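Local coordinates for 4-methyl-5(B-hydroxyethyl)-thiazole monophosphate biosynthesis enzyme (Vibrio cholerae O1 biovar El Tor, PDB 3OT1), which is of unproven function but belongs to the DJ-1/PfpI family and may act in thiazole monophosphate biosynthesis, at residues R11-V16 and E65-E70; Q85-S90 and C111-L116; A172-A175 and E181-Q184. One frame throughout, in Å; residues are numbered along the deposited sequence. Where two conformers were deposited one is given.

Overall arrangement
The three contacts follow one another along the chain without interleaving. Interactions 1 and 2 are neighbours in the DJ-1/PfpI fold, with centres about 16 Å apart. They touch: the ring of Phe87 lies against the backbone of Pro15 and Val16, at the C-terminal end of strand 11-16. Interaction 1 joins that strand to the loop between strands 62-63 and 74-77. Interaction 2 pairs helix 81-88 with helix 113-119. Interaction 3 pairs helices 166-178 and 180-187, with its centre about 26 Å from that of interaction 2, across the chain's centre. Interactions 1 and 2 pack on the largely parallel sheet, while interaction 3 joins two helices farther out.

Interaction 1: R11-V16 and E65-E70; sequences RILVPV and EACSAE
Leu13 and Cys67 form the apolar part of this contact. The two methyls of Leu13 lie alongside the CB-SG bond of the cysteine, one at each atom. CD1 of Leu13 lies 3.7 Å from SG of Cys67. The other methyl, CD2 of Leu13, sits 3.9 Å from CB of Cys67. The first torsion of Leu13 sets CG anti to its backbone N (chi1 179°), and this carries the branch out from the strand toward the loop. Both residues are buried, and their CA atoms are 8.4 Å apart, so side chains alone bridge the gap.

The polar part lies at the start of the strand, where a water joins the side chain of Arg11 to the backbone carbonyl of Glu70. Arg11 NH1 donates to water 1 at 3.2 Å, and the water lies in the guanidinium plane, at its edge. The same water donates to Glu70 O at 2.8 Å. A water bridge thus links the arginine to the loop backbone. Arg11 NH1 also comes within 3.5 Å of Glu70 O, which meets the guanidinium obliquely. The bend at chi3 (-60°) turns the guanidinium off the line of its chain. Its stronger partner is Asp73, whose OD1 forms a salt bridge with Arg11 NH2. The acid probably steadies the group that holds the water.

Strand 11-16 runs parallel to strands 38-43 and 74-77, its neighbours in the mixed sheet. Leu13 also rests on Ala42 and Leu75, one from each of them, and on Phe100 of helix 91-102. Cys67 shares Ala42. The loop that leads from strand 62-63 to strand 74-77 is therefore packed on the same sheet face as helix 91-102.

Interaction 2: Q85-S90 and C111-L116; sequences QAFADS and CATPAL
Water 2 donates to Leu116 O at 2.7 Å. In the Gln85 conformer described here it also donates to Gln85 OE1, 2.9 Å away. This single water bridges the side-chain carbonyl oxygen of Gln85 and the backbone carbonyl of Leu116. No direct hydrogen bond crosses between the two segments. The methyl of Ala88 abuts the same carbonyl oxygen, with Ala88 CB 3.4 Å from Leu116 O.

Beside the water, this conformer of Gln85 lies against a leucine methyl. NE2 of Gln85 is 3.8 Å from CD1 of Leu116, and the amide carbon is nearly as close. The chain of Gln85 bends at chi2 (-73°), which brings its amide nearer to the leucine than its CB direction alone would. The two side chains cross at a slant.

A second, looser meeting lies deeper. CD2 of Phe87 is 4.1 Å from OG1 of Thr113, and the hydroxyl approaches the ring obliquely. The Thr113 hydroxyl has its strongest polar partner in Pro78 O, to which it is hydrogen-bonded. This ties helix 113-119 to the loop after strand 74-77.

Cys111 follows strand 106-110 with a positive phi (65°, psi -126°). This is consistent with the nucleophile elbow of DJ-1 relatives, though no catalytic role is established here. Helix 113-119 packs beside helix 81-88, with Leu116 and Thr113 also on Ala84. Phe87 and Thr113 both reach Leu77 of strand 74-77, and so meet the central sheet.

Interaction 3: A172-A175 and E181-Q184; sequences AMIA and ELAQ
Ile174 lays its CG2 methyl over the backbone of Ala183, 3.7 Å from Ala183 CA. The same methyl is 3.9 Å from Ala183 CB. It is the CG2 branch that does the touching. Chi1 of -65° places CG2 anti to the Ile174 backbone N, pointing across to the other helix. Leu182 meets this methyl from the preceding position of its helix, with CG of Leu182 lying 4.1 Å from Ile174 CG2. CD2 of Leu182 is equally close, so the leucine branch flanks the methyl while Ala183 lies under it.

Ala183 is the small residue at the closest approach. Its methyl points at the other helix and meets Ala175 at two atoms. Ala183 CB stands 3.7 Å from Ala175 N. It also meets a second methyl, with Ala175 CB at 3.9 Å from Ala183 CB. The CA atoms of Ala175 and Ala183 are only 5.1 Å apart, and the small side chains go with this approach. The side-chain contacts are apolar, and methyls also touch backbone. No hydrogen bond crosses between the segments. Ile174, Ala175 and Ala183 are all buried, whereas Leu182 lies toward the margin and is partly exposed.

The two segments belong to consecutive helices, 166-178 and 180-187, joined by a very short connection. The pair forms a helical hairpin. Ile174 also touches Thr31 and Leu32 of helix 22-34, and Phe37 in the loop beyond it. Ala172 and Ala175 touch Phe203 and Ile204, after helix 194-201. Helix 166-178 thus meets both helix 22-34 and the C-terminal part of the chain.

Interaction 1: R11-V16 and E65-E70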
ATOM      1  N   ARG A  11      14.829  -0.487  14.621  1.00 14.83           N
ATOM      2  CA  ARG A  11      14.363   0.877  14.421  1.00 12.87           C
ATOM      3  C   ARG A  11      14.590   1.279  12.970  1.00 10.42           C
ATOM      4  O   ARG A  11      15.708   1.158  12.449  1.00 11.06           O
ATOM      5  CB  ARG A  11      15.149   1.805  15.337  1.00 13.21           C
ATOM      6  CG  ARG A  11      15.100   1.428  16.829  1.00 15.15           C
ATOM      7  CD  ARG A  11      16.324   1.936  17.570  1.00 17.17           C
ATOM      8  NE  ARG A  11      17.570   1.376  17.021  1.00 18.38           N
ATOM      9  CZ  ARG A  11      18.787   1.814  17.333  1.00 19.34           C
ATOM     10  NH1 ARG A  11      18.913   2.809  18.193  1.00 19.99           N
ATOM     11  NH2 ARG A  11      19.870   1.269  16.785  1.00 20.56           N
ATOM     12  N   ILE A  12      13.534   1.740  12.292  1.00  7.81           N
ATOM     13  CA  ILE A  12      13.617   2.078  10.868  1.00  7.22           C
ATOM     14  C   ILE A  12      13.214   3.539  10.664  1.00  6.33           C
ATOM     15  O   ILE A  12      12.183   3.992  11.169  1.00  7.23           O
ATOM     16  CB  ILE A  12      12.634   1.214  10.028  1.00  7.37           C
ATOM     17  CG1 ILE A  12      12.663  -0.266  10.447  1.00  9.14           C
ATOM     18  CG2 ILE A  12      12.939   1.412   8.540  1.00  8.21           C
ATOM     19  CD1 ILE A  12      13.989  -0.947  10.175  1.00 11.54           C
ATOM     20  N   LEU A  13      14.006   4.243   9.867  1.00  5.83           N
ATOM     21  CA  LEU A  13      13.698   5.609   9.473  1.00  5.72           C
ATOM     22  C   LEU A  13      13.140   5.606   8.054  1.00  4.81           C
ATOM     23  O   LEU A  13      13.786   5.063   7.151  1.00  5.57           O
ATOM     24  CB  LEU A  13      14.943   6.487   9.531  1.00  6.32           C
ATOM     25  CG  LEU A  13      14.761   7.945   9.111  1.00  6.65           C
ATOM     26  CD1 LEU A  13      13.711   8.654   9.935  1.00  8.75           C
ATOM     27  CD2 LEU A  13      16.110   8.684   9.211  1.00  8.67           C
ATOM     28  N   VAL A  14      11.942   6.182   7.870  1.00  4.99           N
ATOM     29  CA  VAL A  14      11.284   6.278   6.572  1.00  4.96           C
ATOM     30  C   VAL A  14      11.036   7.756   6.260  1.00  4.94           C
ATOM     31  O   VAL A  14      10.055   8.360   6.715  1.00  5.59           O
ATOM     32  CB  VAL A  14       9.953   5.505   6.538  1.00  4.93           C
ATOM     33  CG1 VAL A  14       9.318   5.590   5.149  1.00  6.13           C
ATOM     34  CG2 VAL A  14      10.173   4.055   6.920  1.00  6.40           C
ATOM     35  N   PRO A  15      11.930   8.377   5.480  1.00  4.93           N
ATOM     36  CA  PRO A  15      11.692   9.752   5.056  1.00  5.21           C
ATOM     37  C   PRO A  15      10.522   9.825   4.080  1.00  4.77           C
ATOM     38  O   PRO A  15      10.302   8.908   3.296  1.00  5.06           O
ATOM     39  CB  PRO A  15      12.983  10.113   4.336  1.00  5.83           C
ATOM     40  CG  PRO A  15      13.983   9.169   4.922  1.00  5.72           C
ATOM     41  CD  PRO A  15      13.243   7.899   5.043  1.00  5.69           C
ATOM     42  N   VAL A  16       9.786  10.929   4.163  1.00  5.34           N
ATOM     43  CA  VAL A  16       8.700  11.219   3.241  1.00  5.08           C
ATOM     44  C   VAL A  16       8.803  12.661   2.789  1.00  4.99           C
ATOM     45  O   VAL A  16       9.289  13.524   3.524  1.00  6.40           O
ATOM     46  CB  VAL A  16       7.324  10.961   3.902  1.00  5.90           C
ATOM     47  CG1 VAL A  16       7.170   9.480   4.186  1.00  7.57           C
ATOM     48  CG2 VAL A  16       7.102  11.797   5.156  1.00  7.01           C
ATOM     49  N   GLU A  65      15.520  16.912   9.528  0.50 19.22           N
ATOM     50  CA  GLU A  65      16.672  17.561  10.186  0.50 20.09           C
ATOM     51  C   GLU A  65      16.898  17.112  11.643  0.50 20.05           C
ATOM     52  O   GLU A  65      18.006  17.240  12.167  0.50 21.03           O
ATOM     53  CB  GLU A  65      16.531  19.095  10.135  0.50 20.71           C
ATOM     54  CG  GLU A  65      17.150  19.777   8.911  0.50 21.90           C
ATOM     55  CD  GLU A  65      17.144  21.309   9.012  0.50 23.10           C
ATOM     56  OE1 GLU A  65      17.020  21.839  10.136  0.50 24.87           O
ATOM     57  OE2 GLU A  65      17.269  21.985   7.966  0.50 23.71           O
ATOM     58  N   ALA A  66      15.855  16.611  12.304  1.00 19.99           N
ATOM     59  CA  ALA A  66      15.981  16.059  13.667  1.00 19.81           C
ATOM     60  C   ALA A  66      16.452  14.599  13.734  1.00 19.05           C
ATOM     61  O   ALA A  66      16.509  14.007  14.831  1.00 20.99           O
ATOM     62  CB  ALA A  66      14.657  16.193  14.402  1.00 20.53           C
ATOM     63  N   CYS A  67      16.776  14.004  12.584  1.00 16.45           N
ATOM     64  CA  CYS A  67      17.124  12.608  12.557  1.00 15.27           C
ATOM     65  C   CYS A  67      18.612  12.401  12.561  1.00 15.14           C
ATOM     66  O   CYS A  67      19.331  13.095  11.858  1.00 15.42           O
ATOM     67  CB  CYS A  67      16.566  11.967  11.299  1.00 14.21           C
ATOM     68  SG  CYS A  67      14.766  11.973  11.270  1.00 14.39           S
ATOM     69  N   SER A  68      19.051  11.439  13.355  1.00 15.06           N
ATOM     70  CA  SER A  68      20.447  11.036  13.295  0.50 15.15           C
ATOM     71  C   SER A  68      20.530   9.522  13.222  1.00 14.52           C
ATOM     72  O   SER A  68      19.754   8.780  13.845  1.00 14.47           O
ATOM     73  CB  SER A  68      21.267  11.625  14.443  0.50 15.52           C
ATOM     74  OG  SER A  68      21.416  13.029  14.297  0.50 16.59           O
ATOM     75  N   ALA A  69      21.472   9.074  12.400  1.00 13.25           N
ATOM     76  CA  ALA A  69      21.552   7.682  12.026  1.00 12.39           C
ATOM     77  C   ALA A  69      21.752   6.738  13.197  1.00 12.06           C
ATOM     78  O   ALA A  69      21.311   5.614  13.127  1.00 11.53           O
ATOM     79  CB  ALA A  69      22.630   7.482  10.964  1.00 13.33           C
ATOM     80  N   GLU A  70      22.424   7.168  14.288  1.00 13.03           N
ATOM     81  CA  GLU A  70      22.690   6.248  15.425  0.70 13.67           C
ATOM     82  C   GLU A  70      21.422   5.795  16.129  1.00 13.85           C
ATOM     83  O   GLU A  70      21.444   4.783  16.845  1.00 15.72           O
ATOM     84  CB  GLU A  70      23.670   6.819  16.469  0.70 14.24           C
ATOM     85  CG  GLU A  70      23.074   7.786  17.482  0.70 15.41           C
ATOM     86  CD  GLU A  70      22.810   9.166  16.914  0.70 16.14           C
ATOM     87  OE1 GLU A  70      22.050   9.927  17.565  0.70 20.26           O
ATOM     88  OE2 GLU A  70      23.359   9.491  15.831  0.70 15.54           O
TER
HETATM   89  O   HOH W   1      21.697   3.859  19.481  1.00 26.76           O

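Interaction 2: Q85-S90 and C111-L116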
ATOM      1  N   GLN A  85      12.757  13.339  -6.286  1.00  6.89           N
ATOM      2  CA  GLN A  85      13.439  14.603  -6.619  0.64  7.63           C
ATOM      3  C   GLN A  85      13.631  15.440  -5.354  1.00  7.50           C
ATOM      4  O   GLN A  85      14.661  16.067  -5.150  1.00  8.61           O
ATOM      5  CB  GLN A  85      12.660  15.405  -7.670  0.65  8.62           C
ATOM      6  CG  GLN A  85      12.592  14.778  -9.060  0.65  9.28           C
ATOM      7  CD  GLN A  85      13.896  14.840  -9.837  0.65 12.53           C
ATOM      8  OE1 GLN A  85      14.959  15.028  -9.265  0.65 15.34           O
ATOM      9  NE2 GLN A  85      13.815  14.657 -11.149  0.65 14.41           N
ATOM     10  N   ALA A  86      12.616  15.465  -4.493  1.00  7.01           N
ATOM     11  CA  ALA A  86      12.726  16.176  -3.223  1.00  7.37           C
ATOM     12  C   ALA A  86      13.845  15.594  -2.363  1.00  7.53           C
ATOM     13  O   ALA A  86      14.598  16.336  -1.721  1.00  8.65           O
ATOM     14  CB  ALA A  86      11.409  16.159  -2.458  1.00  8.37           C
ATOM     15  N   PHE A  87      13.985  14.273  -2.351  1.00  6.80           N
ATOM     16  CA  PHE A  87      15.079  13.628  -1.650  1.00  6.58           C
ATOM     17  C   PHE A  87      16.431  14.059  -2.229  1.00  7.29           C
ATOM     18  O   PHE A  87      17.377  14.354  -1.489  1.00  8.06           O
ATOM     19  CB  PHE A  87      14.955  12.102  -1.735  1.00  6.52           C
ATOM     20  CG  PHE A  87      13.840  11.465  -0.901  1.00  5.73           C
ATOM     21  CD1 PHE A  87      13.077  12.154   0.023  1.00  6.22           C
ATOM     22  CD2 PHE A  87      13.590  10.110  -1.065  1.00  5.53           C
ATOM     23  CE1 PHE A  87      12.095  11.495   0.754  1.00  6.10           C
ATOM     24  CE2 PHE A  87      12.618   9.469  -0.336  1.00  6.05           C
ATOM     25  CZ  PHE A  87      11.865  10.162   0.568  1.00  4.94           C
ATOM     26  N   ALA A  88      16.518  14.067  -3.547  1.00  7.34           N
ATOM     27  CA  ALA A  88      17.774  14.437  -4.231  1.00  8.66           C
ATOM     28  C   ALA A  88      18.191  15.871  -3.945  1.00  9.16           C
ATOM     29  O   ALA A  88      19.395  16.180  -3.941  1.00 11.12           O
ATOM     30  CB  ALA A  88      17.671  14.196  -5.741  1.00  8.96           C
ATOM     31  N   ASP A  89      17.197  16.726  -3.703  1.00  8.74           N
ATOM     32  CA  ASP A  89      17.389  18.144  -3.434  1.00 10.20           C
ATOM     33  C   ASP A  89      17.558  18.462  -1.949  1.00 10.56           C
ATOM     34  O   ASP A  89      17.719  19.625  -1.584  1.00 12.82           O
ATOM     35  CB  ASP A  89      16.184  18.942  -3.972  1.00 11.70           C
ATOM     36  CG  ASP A  89      16.051  18.906  -5.505  1.00 15.73           C
ATOM     37  OD1 ASP A  89      17.032  18.646  -6.233  1.00 20.95           O
ATOM     38  OD2 ASP A  89      14.936  19.180  -5.997  1.00 20.38           O
ATOM     39  N   SER A  90      17.541  17.450  -1.092  1.00  9.07           N
ATOM     40  CA  SER A  90      17.616  17.636   0.332  1.00  8.84           C
ATOM     41  C   SER A  90      18.999  17.323   0.849  1.00  8.94           C
ATOM     42  O   SER A  90      19.431  16.188   0.839  1.00  8.64           O
ATOM     43  CB  SER A  90      16.616  16.713   1.037  1.00  8.17           C
ATOM     44  OG  SER A  90      16.834  16.679   2.436  1.00  8.96           O
ATOM     45  N   CYS A 111      11.577   2.147  -6.476  1.00  5.85           N
ATOM     46  CA  CYS A 111      10.948   2.928  -7.523  1.00  6.43           C
ATOM     47  C   CYS A 111      11.892   3.980  -8.130  1.00  6.45           C
ATOM     48  O   CYS A 111      12.967   3.623  -8.593  1.00  6.75           O
ATOM     49  CB  CYS A 111       9.653   3.497  -6.900  1.00  7.43           C
ATOM     50  SG  CYS A 111       8.532   4.465  -7.856  1.00  9.23           S
ATOM     51  N   ALA A 112      11.503   5.249  -8.163  1.00  6.49           N
ATOM     52  CA  ALA A 112      12.336   6.274  -8.783  1.00  7.57           C
ATOM     53  C   ALA A 112      13.605   6.575  -7.994  1.00  6.49           C
ATOM     54  O   ALA A 112      14.549   7.147  -8.532  1.00  7.26           O
ATOM     55  CB  ALA A 112      11.529   7.573  -8.995  1.00  8.46           C
ATOM     56  N   THR A 113      13.613   6.278  -6.703  1.00  5.71           N
ATOM     57  CA  THR A 113      14.667   6.773  -5.841  1.00  5.94           C
ATOM     58  C   THR A 113      16.073   6.293  -6.193  1.00  6.02           C
ATOM     59  O   THR A 113      16.982   7.092  -6.185  1.00  6.32           O
ATOM     60  CB  THR A 113      14.260   6.549  -4.378  1.00  6.14           C
ATOM     61  OG1 THR A 113      13.138   7.403  -4.130  1.00  6.64           O
ATOM     62  CG2 THR A 113      15.381   6.863  -3.429  1.00  7.15           C
ATOM     63  N   PRO A 114      16.267   5.003  -6.503  1.00  5.98           N
ATOM     64  CA  PRO A 114      17.656   4.605  -6.848  1.00  6.41           C
ATOM     65  C   PRO A 114      18.166   5.364  -8.078  1.00  7.40           C
ATOM     66  O   PRO A 114      19.368   5.624  -8.167  1.00  9.17           O
ATOM     67  CB  PRO A 114      17.542   3.098  -7.099  1.00  6.47           C
ATOM     68  CG  PRO A 114      16.365   2.673  -6.218  1.00  6.36           C
ATOM     69  CD  PRO A 114      15.395   3.834  -6.373  1.00  5.98           C
ATOM     70  N   ALA A 115      17.289   5.686  -9.026  1.00  6.95           N
ATOM     71  CA  ALA A 115      17.669   6.441 -10.232  1.00  7.78           C
ATOM     72  C   ALA A 115      17.870   7.928  -9.942  1.00  8.12           C
ATOM     73  O   ALA A 115      18.929   8.496 -10.242  1.00 10.70           O
ATOM     74  CB  ALA A 115      16.624   6.238 -11.313  1.00  9.11           C
ATOM     75  N   LEU A 116      16.851   8.575  -9.384  1.00  7.14           N
ATOM     76  CA  LEU A 116      16.856  10.021  -9.234  1.00  7.82           C
ATOM     77  C   LEU A 116      17.634  10.522  -8.030  1.00  8.12           C
ATOM     78  O   LEU A 116      18.003  11.708  -8.002  1.00  9.38           O
ATOM     79  CB  LEU A 116      15.435  10.575  -9.215  1.00  7.87           C
ATOM     80  CG  LEU A 116      14.624  10.325 -10.481  1.00  9.53           C
ATOM     81  CD1 LEU A 116      13.256  11.003 -10.369  1.00 10.07           C
ATOM     82  CD2 LEU A 116      15.367  10.785 -11.733  1.00 13.05           C
TER
HETATM   83  O   HOH W   2      17.576  13.892  -9.561  1.00 17.10           O

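Interaction 3: A172-A175 and E181-Q184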
ATOM      1  N   ALA A 172      11.449  -8.484   2.270  1.00  5.03           N
ATOM      2  CA  ALA A 172      12.885  -8.755   2.137  1.00  6.12           C
ATOM      3  C   ALA A 172      13.680  -7.966   3.175  1.00  6.33           C
ATOM      4  O   ALA A 172      14.653  -8.476   3.733  1.00  6.40           O
ATOM      5  CB  ALA A 172      13.355  -8.385   0.738  1.00  6.90           C
HETATM    6  N   MSE A 173      13.276  -6.727   3.443  1.00  5.63           N
HETATM    7  CA  MSE A 173      13.911  -5.954   4.505  1.00  5.99           C
HETATM    8  C   MSE A 173      13.822  -6.674   5.841  1.00  5.78           C
HETATM    9  O   MSE A 173      14.803  -6.764   6.570  1.00  6.57           O
HETATM   10  CB  MSE A 173      13.263  -4.581   4.672  1.00  7.12           C
HETATM   11  CG  MSE A 173      13.541  -3.537   3.628  1.00  8.65           C
HETATM   12 SE   MSE A 173      12.799  -1.826   4.080  1.00 14.23          SE
HETATM   13  CE  MSE A 173      13.744  -1.745   5.394  1.00  7.48           C
ATOM     14  N   ILE A 174      12.649  -7.180   6.165  1.00  5.42           N
ATOM     15  CA  ILE A 174      12.482  -7.947   7.397  1.00  6.19           C
ATOM     16  C   ILE A 174      13.394  -9.164   7.415  1.00  5.82           C
ATOM     17  O   ILE A 174      14.048  -9.447   8.432  1.00  6.28           O
ATOM     18  CB  ILE A 174      11.021  -8.366   7.612  1.00  5.38           C
ATOM     19  CG1 ILE A 174      10.122  -7.145   7.819  1.00  6.27           C
ATOM     20  CG2 ILE A 174      10.886  -9.300   8.823  1.00  6.33           C
ATOM     21  CD1 ILE A 174       8.636  -7.435   7.530  1.00  8.78           C
ATOM     22  N   ALA A 175      13.429  -9.898   6.307  1.00  5.27           N
ATOM     23  CA  ALA A 175      14.274 -11.088   6.230  1.00  5.72           C
ATOM     24  C   ALA A 175      15.741 -10.726   6.510  1.00  6.15           C
ATOM     25  O   ALA A 175      16.421 -11.446   7.267  1.00  7.56           O
ATOM     26  CB  ALA A 175      14.115 -11.777   4.899  1.00  6.91           C
ATOM     27  N   GLU A 181      12.586 -16.348   9.093  1.00  8.83           N
ATOM     28  CA  GLU A 181      11.481 -16.903   9.834  1.00  8.31           C
ATOM     29  C   GLU A 181      10.440 -15.831  10.198  1.00  7.66           C
ATOM     30  O   GLU A 181       9.258 -16.009   9.963  1.00  8.09           O
ATOM     31  CB  GLU A 181      12.011 -17.639  11.065  1.00  8.71           C
ATOM     32  CG  GLU A 181      10.927 -18.276  11.897  1.00 10.93           C
ATOM     33  CD  GLU A 181      11.482 -18.944  13.147  1.00 14.48           C
ATOM     34  OE1 GLU A 181      12.700 -18.857  13.393  1.00 20.88           O
ATOM     35  OE2 GLU A 181      10.726 -19.588  13.874  1.00 20.51           O
ATOM     36  N   LEU A 182      10.867 -14.716  10.761  1.00  6.37           N
ATOM     37  CA  LEU A 182       9.941 -13.644  11.056  1.00  6.16           C
ATOM     38  C   LEU A 182       9.292 -13.133   9.760  1.00  6.29           C
ATOM     39  O   LEU A 182       8.076 -12.893   9.721  1.00  6.70           O
ATOM     40  CB  LEU A 182      10.633 -12.504  11.771  1.00  6.90           C
ATOM     41  CG  LEU A 182       9.743 -11.318  12.145  1.00  7.40           C
ATOM     42  CD1 LEU A 182       8.546 -11.706  13.027  1.00  9.18           C
ATOM     43  CD2 LEU A 182      10.547 -10.224  12.776  1.00  9.13           C
ATOM     44  N   ALA A 183      10.071 -12.942   8.702  1.00  5.70           N
ATOM     45  CA  ALA A 183       9.501 -12.463   7.445  1.00  5.75           C
ATOM     46  C   ALA A 183       8.389 -13.400   6.964  1.00  6.08           C
ATOM     47  O   ALA A 183       7.351 -12.932   6.515  1.00  6.24           O
ATOM     48  CB  ALA A 183      10.596 -12.302   6.393  1.00  6.77           C
ATOM     49  N   GLN A 184       8.614 -14.710   7.068  1.00  6.55           N
ATOM     50  CA  GLN A 184       7.594 -15.685   6.644  1.00  7.28           C
ATOM     51  C   GLN A 184       6.337 -15.572   7.489  1.00  7.20           C
ATOM     52  O   GLN A 184       5.219 -15.661   6.963  1.00  7.37           O
ATOM     53  CB  GLN A 184       8.128 -17.102   6.735  1.00  8.47           C
ATOM     54  CG  GLN A 184       9.208 -17.412   5.730  1.00 11.05           C
ATOM     55  CD  GLN A 184       9.857 -18.770   6.009  1.00 14.60           C
ATOM     56  OE1 GLN A 184      10.208 -19.092   7.157  1.00 18.58           O
ATOM     57  NE2 GLN A 184      10.009 -19.567   4.977  1.00 18.04           N
TER